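Local coordinates for protein IclR transcriptional regulator (Thermotoga maritima, PDB 1MKM) that probably binds DNA as a transcriptional regulator of the IclR family, most likely a repressor, with a winged helix-turn-helix domain joined to a zinc-binding, GAF-like C-terminal domain, at residues B[9-14]-B[43-47]; B[22-28]-B[56-62]; B[80-85]-B[112-116]; B[200-204]-B[236-240]. Residues are numbered along the deposited sequence.

Interaction 1: B[9-14]-B[43-47]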
loop_
_atom_site.group_PDB
_atom_site.type_symbol
_atom_site.label_atom_id
_atom_site.label_comp_id
_atom_site.label_asym_id
_atom_site.label_seq_id
_atom_site.Cartn_x
_atom_site.Cartn_y
_atom_site.Cartn_z
ATOM N N LYS B 9 14.618 21.501 25.863
ATOM C CA LYS B 9 13.969 20.207 26.033
ATOM C C LYS B 9 12.875 19.992 24.993
ATOM O O LYS B 9 12.761 18.914 24.404
ATOM C CB LYS B 9 13.367 20.086 27.434
ATOM C CG LYS B 9 12.693 18.748 27.686
ATOM C CD LYS B 9 13.682 17.607 27.522
ATOM C CE LYS B 9 14.715 17.611 28.639
ATOM N NZ LYS B 9 14.084 17.383 29.972
ATOM N N ALA B 10 12.069 21.026 24.782
ATOM C CA ALA B 10 10.983 20.969 23.821
ATOM C C ALA B 10 11.520 20.557 22.452
ATOM O O ALA B 10 11.042 19.596 21.849
ATOM C CB ALA B 10 10.300 22.328 23.732
ATOM N N PHE B 11 12.529 21.284 21.982
ATOM C CA PHE B 11 13.129 21.019 20.680
ATOM C C PHE B 11 13.953 19.745 20.575
ATOM O O PHE B 11 14.349 19.350 19.485
ATOM C CB PHE B 11 13.946 22.231 20.242
ATOM C CG PHE B 11 13.094 23.398 19.860
ATOM C CD1 PHE B 11 12.341 23.361 18.691
ATOM C CD2 PHE B 11 12.985 24.503 20.694
ATOM C CE1 PHE B 11 11.489 24.403 18.362
ATOM C CE2 PHE B 11 12.138 25.550 20.381
ATOM C CZ PHE B 11 11.384 25.501 19.209
ATOM N N GLU B 12 14.217 19.107 21.708
ATOM C CA GLU B 12 14.948 17.854 21.702
ATOM C C GLU B 12 13.907 16.751 21.558
ATOM O O GLU B 12 14.108 15.777 20.835
ATOM C CB GLU B 12 15.747 17.686 22.995
ATOM C CG GLU B 12 17.121 18.337 22.935
ATOM C CD GLU B 12 17.810 18.412 24.287
ATOM O OE1 GLU B 12 17.897 17.376 24.984
ATOM O OE2 GLU B 12 18.274 19.517 24.649
ATOM N N ILE B 13 12.783 16.919 22.246
ATOM C CA ILE B 13 11.711 15.937 22.159
ATOM C C ILE B 13 11.171 15.915 20.722
ATOM O O ILE B 13 11.013 14.854 20.123
ATOM C CB ILE B 13 10.567 16.279 23.126
ATOM C CG1 ILE B 13 11.101 16.303 24.556
ATOM C CG2 ILE B 13 9.436 15.273 22.975
ATOM C CD1 ILE B 13 10.031 16.432 25.583
ATOM N N LEU B 14 10.900 17.101 20.181
ATOM C CA LEU B 14 10.384 17.219 18.826
ATOM C C LEU B 14 11.377 16.647 17.818
ATOM O O LEU B 14 11.000 15.834 16.977
ATOM C CB LEU B 14 10.080 18.685 18.498
ATOM C CG LEU B 14 9.635 19.042 17.068
ATOM C CD1 LEU B 14 8.310 18.381 16.737
ATOM C CD2 LEU B 14 9.505 20.567 16.935
ATOM N N TYR B 43 4.728 19.229 27.320
ATOM C CA TYR B 43 5.334 19.435 26.013
ATOM C C TYR B 43 4.477 18.856 24.886
ATOM O O TYR B 43 4.213 19.530 23.894
ATOM C CB TYR B 43 6.718 18.801 25.945
ATOM C CG TYR B 43 7.727 19.370 26.906
ATOM C CD1 TYR B 43 7.785 18.928 28.225
ATOM C CD2 TYR B 43 8.667 20.311 26.484
ATOM C CE1 TYR B 43 8.760 19.401 29.095
ATOM C CE2 TYR B 43 9.645 20.796 27.347
ATOM C CZ TYR B 43 9.686 20.332 28.649
ATOM O OH TYR B 43 10.662 20.782 29.505
ATOM N N MET B 44 4.042 17.608 25.041
ATOM C CA MET B 44 3.232 16.942 24.015
ATOM C C MET B 44 1.883 17.615 23.694
ATOM O O MET B 44 1.429 17.583 22.550
ATOM C CB MET B 44 3.004 15.481 24.409
ATOM C CG MET B 44 4.287 14.645 24.507
ATOM S SD MET B 44 5.369 14.742 23.048
ATOM C CE MET B 44 4.152 14.587 21.709
ATOM N N VAL B 45 1.240 18.220 24.687
ATOM C CA VAL B 45 -0.037 18.874 24.433
ATOM C C VAL B 45 0.153 20.123 23.570
ATOM O O VAL B 45 -0.647 20.387 22.670
ATOM C CB VAL B 45 -0.781 19.242 25.758
ATOM C CG1 VAL B 45 0.032 20.230 26.574
ATOM C CG2 VAL B 45 -2.151 19.825 25.441
ATOM N N VAL B 46 1.207 20.893 23.836
ATOM C CA VAL B 46 1.470 22.097 23.045
ATOM C C VAL B 46 1.923 21.719 21.633
ATOM O O VAL B 46 1.466 22.304 20.645
ATOM C CB VAL B 46 2.546 23.005 23.708
ATOM C CG1 VAL B 46 2.776 24.228 22.848
ATOM C CG2 VAL B 46 2.093 23.442 25.108
ATOM N N LEU B 47 2.825 20.742 21.541
ATOM C CA LEU B 47 3.309 20.278 20.245
ATOM C C LEU B 47 2.122 19.778 19.436
ATOM O O LEU B 47 2.042 20.006 18.229
ATOM C CB LEU B 47 4.321 19.142 20.410
ATOM C CG LEU B 47 5.698 19.471 20.996
ATOM C CD1 LEU B 47 6.552 18.198 21.174
ATOM C CD2 LEU B 47 6.385 20.438 20.077
#

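Interaction 2: B[22-28]-B[56-62]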
loop_
_atom_site.group_PDB
_atom_site.type_symbol
_atom_site.label_atom_id
_atom_site.label_comp_id
_atom_site.label_asym_id
_atom_site.label_seq_id
_atom_site.Cartn_x
_atom_site.Cartn_y
_atom_site.Cartn_z
ATOM N N GLY B 22 8.474 5.186 13.057
ATOM C CA GLY B 22 7.280 4.735 13.752
ATOM C C GLY B 22 6.675 5.827 14.627
ATOM O O GLY B 22 6.653 6.994 14.231
ATOM N N ASP B 23 6.179 5.461 15.809
ATOM C CA ASP B 23 5.566 6.446 16.712
ATOM C C ASP B 23 6.065 6.375 18.155
ATOM O O ASP B 23 6.943 5.574 18.478
ATOM C CB ASP B 23 4.050 6.293 16.696
ATOM C CG ASP B 23 3.614 4.924 17.117
ATOM O OD1 ASP B 23 2.444 4.573 16.862
ATOM O OD2 ASP B 23 4.453 4.205 17.707
ATOM N N VAL B 24 5.488 7.207 19.020
ATOM C CA VAL B 24 5.902 7.254 20.419
ATOM C C VAL B 24 4.754 7.622 21.377
ATOM O O VAL B 24 3.925 8.477 21.069
ATOM C CB VAL B 24 7.053 8.287 20.597
ATOM C CG1 VAL B 24 6.501 9.689 20.517
ATOM C CG2 VAL B 24 7.776 8.065 21.909
ATOM N N SER B 25 4.730 6.986 22.546
ATOM C CA SER B 25 3.699 7.231 23.561
ATOM C C SER B 25 4.169 8.270 24.559
ATOM O O SER B 25 5.371 8.468 24.727
ATOM C CB SER B 25 3.403 5.954 24.336
ATOM O OG SER B 25 4.528 5.586 25.121
ATOM N N VAL B 26 3.224 8.923 25.230
ATOM C CA VAL B 26 3.572 9.923 26.232
ATOM C C VAL B 26 4.514 9.257 27.223
ATOM O O VAL B 26 5.515 9.839 27.645
ATOM C CB VAL B 26 2.329 10.425 27.006
ATOM C CG1 VAL B 26 1.307 10.990 26.047
ATOM C CG2 VAL B 26 1.716 9.293 27.808
ATOM N N SER B 27 4.173 8.026 27.583
ATOM C CA SER B 27 4.945 7.232 28.527
ATOM C C SER B 27 6.401 7.102 28.107
ATOM O O SER B 27 7.307 7.289 28.917
ATOM C CB SER B 27 4.320 5.841 28.657
ATOM O OG SER B 27 5.224 4.910 29.223
ATOM N N GLU B 28 6.617 6.794 26.832
ATOM C CA GLU B 28 7.957 6.606 26.289
ATOM C C GLU B 28 8.817 7.867 26.276
ATOM O O GLU B 28 10.008 7.813 26.587
ATOM C CB GLU B 28 7.846 6.011 24.887
ATOM C CG GLU B 28 7.195 4.632 24.884
ATOM C CD GLU B 28 6.864 4.135 23.492
ATOM O OE1 GLU B 28 6.448 2.959 23.364
ATOM O OE2 GLU B 28 7.012 4.918 22.527
ATOM N N LYS B 56 -2.503 9.620 17.669
ATOM C CA LYS B 56 -3.270 8.486 17.169
ATOM C C LYS B 56 -4.433 8.096 18.074
ATOM O O LYS B 56 -4.483 8.469 19.255
ATOM C CB LYS B 56 -2.359 7.263 17.013
ATOM C CG LYS B 56 -1.186 7.423 16.060
ATOM C CD LYS B 56 -0.386 6.124 15.987
ATOM C CE LYS B 56 0.696 6.187 14.917
ATOM N NZ LYS B 56 1.309 4.856 14.634
ATOM N N LYS B 57 -5.362 7.325 17.512
ATOM C CA LYS B 57 -6.515 6.861 18.266
ATOM C C LYS B 57 -5.967 6.076 19.452
ATOM O O LYS B 57 -6.523 6.115 20.546
ATOM C CB LYS B 57 -7.406 5.973 17.393
ATOM C CG LYS B 57 -8.893 6.242 17.588
ATOM C CD LYS B 57 -9.766 5.508 16.572
ATOM C CE LYS B 57 -9.809 4.008 16.834
ATOM N NZ LYS B 57 -10.376 3.687 18.172
ATOM N N ASP B 58 -4.854 5.383 19.229
ATOM C CA ASP B 58 -4.211 4.607 20.283
ATOM C C ASP B 58 -3.361 5.478 21.206
ATOM O O ASP B 58 -2.550 4.967 21.979
ATOM C CB ASP B 58 -3.347 3.505 19.668
ATOM C CG ASP B 58 -2.634 3.962 18.417
ATOM O OD1 ASP B 58 -3.319 4.200 17.397
ATOM O OD2 ASP B 58 -1.391 4.085 18.455
ATOM N N LYS B 59 -3.557 6.789 21.117
ATOM C CA LYS B 59 -2.821 7.753 21.928
ATOM C C LYS B 59 -1.295 7.813 21.723
ATOM O O LYS B 59 -0.585 8.490 22.477
ATOM C CB LYS B 59 -3.150 7.548 23.408
ATOM C CG LYS B 59 -4.522 8.098 23.796
ATOM C CD LYS B 59 -4.704 8.157 25.306
ATOM C CE LYS B 59 -5.978 8.899 25.681
ATOM N NZ LYS B 59 -6.176 8.988 27.155
ATOM N N ARG B 60 -0.800 7.110 20.703
ATOM C CA ARG B 60 0.623 7.119 20.368
ATOM C C ARG B 60 0.811 8.327 19.449
ATOM O O ARG B 60 -0.137 8.758 18.787
ATOM C CB ARG B 60 1.015 5.838 19.633
ATOM C CG ARG B 60 0.646 4.569 20.372
ATOM C CD ARG B 60 1.663 4.214 21.422
ATOM N NE ARG B 60 2.916 3.810 20.805
ATOM C CZ ARG B 60 3.944 3.309 21.479
ATOM N NH1 ARG B 60 3.857 3.150 22.795
ATOM N NH2 ARG B 60 5.056 2.967 20.838
ATOM N N TYR B 61 2.034 8.854 19.394
ATOM C CA TYR B 61 2.329 10.048 18.607
ATOM C C TYR B 61 3.121 9.901 17.300
ATOM O O TYR B 61 4.082 9.146 17.205
ATOM C CB TYR B 61 3.055 11.067 19.482
ATOM C CG TYR B 61 2.227 11.657 20.606
ATOM C CD1 TYR B 61 2.159 11.035 21.855
ATOM C CD2 TYR B 61 1.545 12.857 20.427
ATOM C CE1 TYR B 61 1.430 11.609 22.904
ATOM C CE2 TYR B 61 0.817 13.436 21.463
ATOM C CZ TYR B 61 0.768 12.812 22.695
ATOM O OH TYR B 61 0.081 13.414 23.715
ATOM N N VAL B 62 2.718 10.696 16.319
ATOM C CA VAL B 62 3.342 10.707 15.012
ATOM C C VAL B 62 3.527 12.161 14.594
ATOM O O VAL B 62 2.770 13.037 15.012
ATOM C CB VAL B 62 2.442 9.932 14.009
ATOM C CG1 VAL B 62 2.256 10.706 12.740
ATOM C CG2 VAL B 62 3.042 8.566 13.734
#

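Interaction 3: B[80-85]-B[112-116]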
loop_
_atom_site.group_PDB
_atom_site.type_symbol
_atom_site.label_atom_id
_atom_site.label_comp_id
_atom_site.label_asym_id
_atom_site.label_seq_id
_atom_site.Cartn_x
_atom_site.Cartn_y
_atom_site.Cartn_z
ATOM N N ILE B 80 14.268 31.326 -7.249
ATOM C CA ILE B 80 14.991 30.435 -8.145
ATOM C C ILE B 80 14.330 29.052 -8.215
ATOM O O ILE B 80 14.241 28.441 -9.282
ATOM C CB ILE B 80 16.458 30.254 -7.672
ATOM C CG1 ILE B 80 17.265 29.510 -8.738
ATOM C CG2 ILE B 80 16.496 29.432 -6.374
ATOM C CD1 ILE B 80 18.680 29.210 -8.318
ATOM N N ARG B 81 13.866 28.562 -7.075
ATOM C CA ARG B 81 13.249 27.244 -7.007
ATOM C C ARG B 81 12.132 27.063 -8.037
ATOM O O ARG B 81 12.120 26.088 -8.797
ATOM C CB ARG B 81 12.717 26.987 -5.590
ATOM C CG ARG B 81 12.195 25.583 -5.393
ATOM C CD ARG B 81 11.623 25.387 -4.023
ATOM N NE ARG B 81 10.727 24.242 -4.000
ATOM C CZ ARG B 81 11.123 22.972 -4.042
ATOM N NH1 ARG B 81 12.413 22.666 -4.106
ATOM N NH2 ARG B 81 10.224 21.999 -4.018
ATOM N N ASP B 82 11.193 28.001 -8.066
ATOM C CA ASP B 82 10.082 27.928 -9.011
ATOM C C ASP B 82 10.531 28.250 -10.428
ATOM O O ASP B 82 9.924 27.805 -11.402
ATOM C CB ASP B 82 8.969 28.887 -8.581
ATOM C CG ASP B 82 8.059 28.278 -7.546
ATOM O OD1 ASP B 82 7.042 27.667 -7.937
ATOM O OD2 ASP B 82 8.369 28.391 -6.343
ATOM N N ILE B 83 11.597 29.030 -10.535
ATOM C CA ILE B 83 12.140 29.403 -11.829
ATOM C C ILE B 83 12.845 28.210 -12.472
ATOM O O ILE B 83 12.949 28.115 -13.698
ATOM C CB ILE B 83 13.149 30.549 -11.669
ATOM C CG1 ILE B 83 12.415 31.879 -11.593
ATOM C CG2 ILE B 83 14.146 30.563 -12.810
ATOM C CD1 ILE B 83 13.352 33.048 -11.510
ATOM N N ALA B 84 13.307 27.283 -11.641
ATOM C CA ALA B 84 14.038 26.135 -12.144
ATOM C C ALA B 84 13.328 24.782 -12.089
ATOM O O ALA B 84 13.451 23.977 -13.014
ATOM C CB ALA B 84 15.392 26.049 -11.414
ATOM N N HIS B 85 12.571 24.532 -11.030
ATOM C CA HIS B 85 11.931 23.232 -10.891
ATOM C C HIS B 85 11.590 22.426 -12.142
ATOM O O HIS B 85 11.914 21.240 -12.200
ATOM C CB HIS B 85 10.673 23.295 -10.039
ATOM C CG HIS B 85 10.134 21.936 -9.719
ATOM N ND1 HIS B 85 10.817 21.041 -8.921
ATOM C CD2 HIS B 85 9.045 21.277 -10.175
ATOM C CE1 HIS B 85 10.175 19.887 -8.904
ATOM N NE2 HIS B 85 9.096 20.003 -9.657
ATOM N N ILE B 112 18.072 22.801 -2.330
ATOM C CA ILE B 112 16.804 23.500 -2.354
ATOM C C ILE B 112 15.786 22.874 -3.287
ATOM O O ILE B 112 14.651 23.332 -3.367
ATOM C CB ILE B 112 17.012 24.993 -2.698
ATOM C CG1 ILE B 112 18.017 25.130 -3.848
ATOM C CG2 ILE B 112 17.507 25.741 -1.457
ATOM C CD1 ILE B 112 18.114 26.523 -4.407
ATOM N N ASP B 113 16.199 21.827 -3.992
ATOM C CA ASP B 113 15.314 21.086 -4.887
ATOM C C ASP B 113 16.025 19.830 -5.384
ATOM O O ASP B 113 17.247 19.810 -5.537
ATOM C CB ASP B 113 14.894 21.935 -6.089
ATOM C CG ASP B 113 13.588 21.452 -6.718
ATOM O OD1 ASP B 113 13.295 20.244 -6.651
ATOM O OD2 ASP B 113 12.851 22.283 -7.288
ATOM N N LYS B 114 15.265 18.772 -5.622
ATOM C CA LYS B 114 15.853 17.538 -6.107
ATOM C C LYS B 114 14.811 16.715 -6.859
ATOM O O LYS B 114 13.688 16.514 -6.381
ATOM C CB LYS B 114 16.431 16.722 -4.930
ATOM C CG LYS B 114 17.016 15.358 -5.302
ATOM C CD LYS B 114 17.134 14.467 -4.068
ATOM C CE LYS B 114 17.933 13.205 -4.351
ATOM N NZ LYS B 114 18.013 12.296 -3.168
ATOM N N VAL B 115 15.176 16.262 -8.055
ATOM C CA VAL B 115 14.282 15.419 -8.844
ATOM C C VAL B 115 14.895 14.031 -8.871
ATOM O O VAL B 115 15.955 13.839 -9.461
ATOM C CB VAL B 115 14.161 15.873 -10.311
ATOM C CG1 VAL B 115 13.440 14.783 -11.120
ATOM C CG2 VAL B 115 13.419 17.171 -10.410
ATOM N N GLU B 116 14.231 13.062 -8.251
ATOM C CA GLU B 116 14.753 11.702 -8.243
ATOM C C GLU B 116 14.746 11.108 -9.649
ATOM O O GLU B 116 13.907 11.446 -10.482
ATOM C CB GLU B 116 13.938 10.811 -7.301
ATOM C CG GLU B 116 13.971 11.236 -5.843
ATOM C CD GLU B 116 13.375 10.187 -4.916
ATOM O OE1 GLU B 116 12.277 9.678 -5.225
ATOM O OE2 GLU B 116 13.999 9.873 -3.876
HETATM O O HOH W 1 13.996 24.174 -8.479
#

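Interaction 4: B[200-204]-B[236-240]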
loop_
_atom_site.group_PDB
_atom_site.type_symbol
_atom_site.label_atom_id
_atom_site.label_comp_id
_atom_site.label_asym_id
_atom_site.label_seq_id
_atom_site.Cartn_x
_atom_site.Cartn_y
_atom_site.Cartn_z
ATOM N N VAL B 200 28.028 15.997 -12.445
ATOM C CA VAL B 200 28.425 16.996 -13.418
ATOM C C VAL B 200 27.621 18.231 -13.031
ATOM O O VAL B 200 26.410 18.141 -12.833
ATOM C CB VAL B 200 28.082 16.575 -14.870
ATOM C CG1 VAL B 200 28.283 17.752 -15.802
ATOM C CG2 VAL B 200 28.971 15.422 -15.303
ATOM N N GLY B 201 28.285 19.375 -12.903
ATOM C CA GLY B 201 27.576 20.572 -12.502
ATOM C C GLY B 201 27.931 21.838 -13.251
ATOM O O GLY B 201 29.035 21.980 -13.774
ATOM N N VAL B 202 26.973 22.762 -13.273
ATOM C CA VAL B 202 27.093 24.056 -13.938
ATOM C C VAL B 202 26.480 25.112 -13.004
ATOM O O VAL B 202 25.546 24.811 -12.258
ATOM C CB VAL B 202 26.315 24.047 -15.275
ATOM C CG1 VAL B 202 26.416 25.391 -15.962
ATOM C CG2 VAL B 202 26.846 22.953 -16.171
ATOM N N PRO B 203 27.000 26.354 -13.024
ATOM C CA PRO B 203 26.477 27.426 -12.163
ATOM C C PRO B 203 25.209 28.108 -12.673
ATOM O O PRO B 203 24.742 27.844 -13.776
ATOM C CB PRO B 203 27.638 28.420 -12.091
ATOM C CG PRO B 203 28.838 27.609 -12.448
ATOM C CD PRO B 203 28.318 26.732 -13.553
ATOM N N ILE B 204 24.671 28.992 -11.844
ATOM C CA ILE B 204 23.478 29.769 -12.163
ATOM C C ILE B 204 23.787 31.182 -11.681
ATOM O O ILE B 204 23.940 31.399 -10.483
ATOM C CB ILE B 204 22.235 29.265 -11.393
ATOM C CG1 ILE B 204 21.815 27.874 -11.878
ATOM C CG2 ILE B 204 21.085 30.246 -11.587
ATOM C CD1 ILE B 204 21.029 27.879 -13.195
ATOM N N LEU B 236 22.732 20.292 -18.937
ATOM C CA LEU B 236 22.924 21.079 -17.730
ATOM C C LEU B 236 23.116 22.544 -18.090
ATOM O O LEU B 236 22.352 23.413 -17.653
ATOM C CB LEU B 236 24.149 20.554 -16.973
ATOM C CG LEU B 236 24.071 20.419 -15.449
ATOM C CD1 LEU B 236 22.725 19.851 -15.026
ATOM C CD2 LEU B 236 25.202 19.521 -14.985
ATOM N N LYS B 237 24.131 22.819 -18.902
ATOM C CA LYS B 237 24.413 24.188 -19.306
ATOM C C LYS B 237 23.231 24.808 -20.029
ATOM O O LYS B 237 22.990 26.007 -19.912
ATOM C CB LYS B 237 25.655 24.248 -20.200
ATOM C CG LYS B 237 26.763 25.133 -19.641
ATOM C CD LYS B 237 26.259 26.536 -19.308
ATOM C CE LYS B 237 27.370 27.388 -18.700
ATOM N NZ LYS B 237 26.921 28.755 -18.288
ATOM N N GLU B 238 22.488 23.993 -20.768
ATOM C CA GLU B 238 21.329 24.494 -21.497
ATOM C C GLU B 238 20.286 25.081 -20.546
ATOM O O GLU B 238 19.780 26.185 -20.775
ATOM C CB GLU B 238 20.681 23.382 -22.324
ATOM C CG GLU B 238 19.458 23.850 -23.109
ATOM C CD GLU B 238 18.651 22.702 -23.698
ATOM O OE1 GLU B 238 19.253 21.816 -24.338
ATOM O OE2 GLU B 238 17.413 22.691 -23.529
ATOM N N LYS B 239 19.957 24.335 -19.491
ATOM C CA LYS B 239 18.978 24.790 -18.516
ATOM C C LYS B 239 19.613 25.898 -17.696
ATOM O O LYS B 239 18.966 26.889 -17.371
ATOM C CB LYS B 239 18.545 23.638 -17.596
ATOM C CG LYS B 239 17.828 22.493 -18.307
ATOM C CD LYS B 239 16.516 22.962 -18.934
ATOM C CE LYS B 239 15.751 21.809 -19.587
ATOM N NZ LYS B 239 14.461 22.258 -20.183
ATOM N N ALA B 240 20.888 25.734 -17.362
ATOM C CA ALA B 240 21.577 26.756 -16.584
ATOM C C ALA B 240 21.355 28.124 -17.228
ATOM O O ALA B 240 20.797 29.043 -16.612
ATOM C CB ALA B 240 23.062 26.444 -16.511
#

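Interaction 1: B[9-14]-B[43-47]
Helices 9-14 and 43-47 cross at 72° between their N-to-C directions (signed angle -72°), with the axes 10.8 Å apart at closest approach. They belong to the first and third helices of a winged helix-turn-helix domain, and the third, helix 37-50, occupies the recognition-helix position of that fold. The backbones come nearest at Ala10 and Tyr43, whose CA atoms lie 6.3 Å apart; Leu14 CA and Leu47 CA are farther apart, at 7.8 Å, as expected of steeply crossed helices. The 308 Å² buried between them is largely apolar. Tyr43 contributes the largest share: its ring lies along the first helix, with CD2 3.8 Å from Ala10 CB and OH 3.4 Å from Lys9 CG. Ile13 covers one ring face in a CH-pi contact, its CD1 4.3 Å from the centroid and 22° off the normal. The same isoleucine continues the packing toward Met44 and Leu47. Ile29 of helix 26-32 touches Ile13 and Met44, so all three helices of the domain share this core. Phe11 points away from helix 43-47 and meets Phe11 and Phe52 of the second subunit; Ala10, Tyr43 and Leu47 also pack on Leu7 or Phe11 of that subunit, so the contact borders directly on the subunit interface. Ile13 CG2 sits 4.1 Å from Met44 SD, and Leu14 CD1 lies 4.4 Å from Leu47 CD2.

Interaction 2: B[22-28]-B[56-62]
The wing of the winged helix-turn-helix domain is tied here to the start of helix 26-32, through one antiparallel bridge and a salt-bridge network. Val24 and Tyr61 form a hydrogen-bonded pair, CA atoms 4.9 Å apart: Tyr61 N donates to Val24 O at 2.6 Å, and Val24 N to Tyr61 O, an acceptor less surely placed, at 3.0 Å. Around this bridge the charges interlock. Lys56 NZ reaches Asp23 OD1 at 2.5 Å, whereas Arg60 NH2 meets Asp23 OD2 only weakly at 3.4 Å; Arg60 NH1 binds Glu28 OE1 more tightly, at 2.7 Å. In fold terms, segment 56-62 forms the connection of the hairpin of strands 53-55 and 61-63, with a type I turn from Lys56 to Lys59, and enters its second strand; segment 22-28 leads into the first helix of the helix-turn-helix pair. That helix opens with a capping box: Ser25 N donates to Glu28 OE2 at 3.1 Å, and Glu28 N to Ser25 OG, whose position is also less certain, at 3.0 Å. Glu28 thus completes the capping box through OE2 and holds Arg60 through OE1. Beneath the polar layer, Val26 CG1 abuts the Tyr61 ring edge 3.2 Å from CE1, and Val24 CG1 lies 3.9 Å from Tyr61 CB.

Interaction 3: B[80-85]-B[112-116]
Asp113 is the polar hub between helix 80-85 and strand 112-115, whose axes run 8.9 Å apart at only 19°. Its OD2 accepts from His85 ND1 at 2.9 Å, a His-carboxylate hydrogen bond, and from water 1 at 2.5 Å; that water also donates to Arg81 O at 2.7 Å, linking the carboxylate to the helix backbone. Asp113 OD1 receives only a weak bond from His85 ND1, at 3.5 Å. Arg81 NH1 donates to Ile112 O over a very short 2.4 Å. Its 3.2 Å approach to Asp113 OD2 is purely electrostatic, because that oxygen lies over the guanidinium face. Ile80 CG2 adds an apolar contact, 3.9 Å from Ile112 CD1. Ile112 and Asp113 form a classic beta bulge in strand 108-115, both facing Leu101 of the neighbouring strand 98-105. Farther along helix 79-93, Leu88 packs on Asp113 and Val115, and Ile83 and Ala84 touch Ile243 of helix 226-246.

Interaction 4: B[200-204]-B[236-240]
Val202 points its side chain at helix 236-240 and overlaps three of its residues: CG2 lies 3.7 Å from Leu236 CB, and CG1 lies 3.6 Å from Ala240 CB and 3.5 Å from Lys237 CE, part of the aliphatic chain of that lysine. Strand and helix run nearly parallel, their N-to-C directions 15° apart and their axes 8.0 Å apart at closest approach, so every second strand residue (Val200, Val202, Ile204) meets the helix along Leu236, Lys237 and Ala240. The CA atoms are 6.0 Å apart at Val202 and Lys237 and 5.7 Å at Ile204 and Ala240. Such closeness at the second pair is consistent with the small alanine, whose CB also comes within 3.5 Å of Pro203 O. Ile204 CD1 packs 3.6 Å from Ala240 CA, while Val200 CG1 meets Leu236 CD2 at 3.6 Å. The 315 Å² buried is a helix-on-sheet interface of the GAF-like C-terminal domain, held by apolar contacts. It lies close to the metal site: the Val200 side chain is about 5 Å from that of Cys199 and about 8 Å from that of Asp189, both zinc-binding residues in a structure of this protein. Strand 197-205 lies between strands 187-190 and 211-220 in the antiparallel sheet; Leu236 also packs on Val215 and Ile217 of strand 211-220, and Lys239 turns to helix 79-93, where it pairs with Asp90.

The four contacts fall into two pairs, one in each domain. Interactions 1 and 2 have centres 13 Å apart and touch through Met44 CE and Tyr61 CD2 (3.4 Å); their segments alternate along the chain, interlacing the three helices and the wing into one compact, probably DNA-binding unit. Interactions 3 and 4 follow in series, also with centres 13 Å apart, and meet at Ile80 CD1 and Ile204 CG2 (4.2 Å), where helices 79-93 and 226-246 cover the same six-stranded sheet. Between the pairs, centres lie 32 to 46 Å apart without contact, consistent with separate domains, one probably DNA-binding and one zinc-binding, joined through helix 66-75.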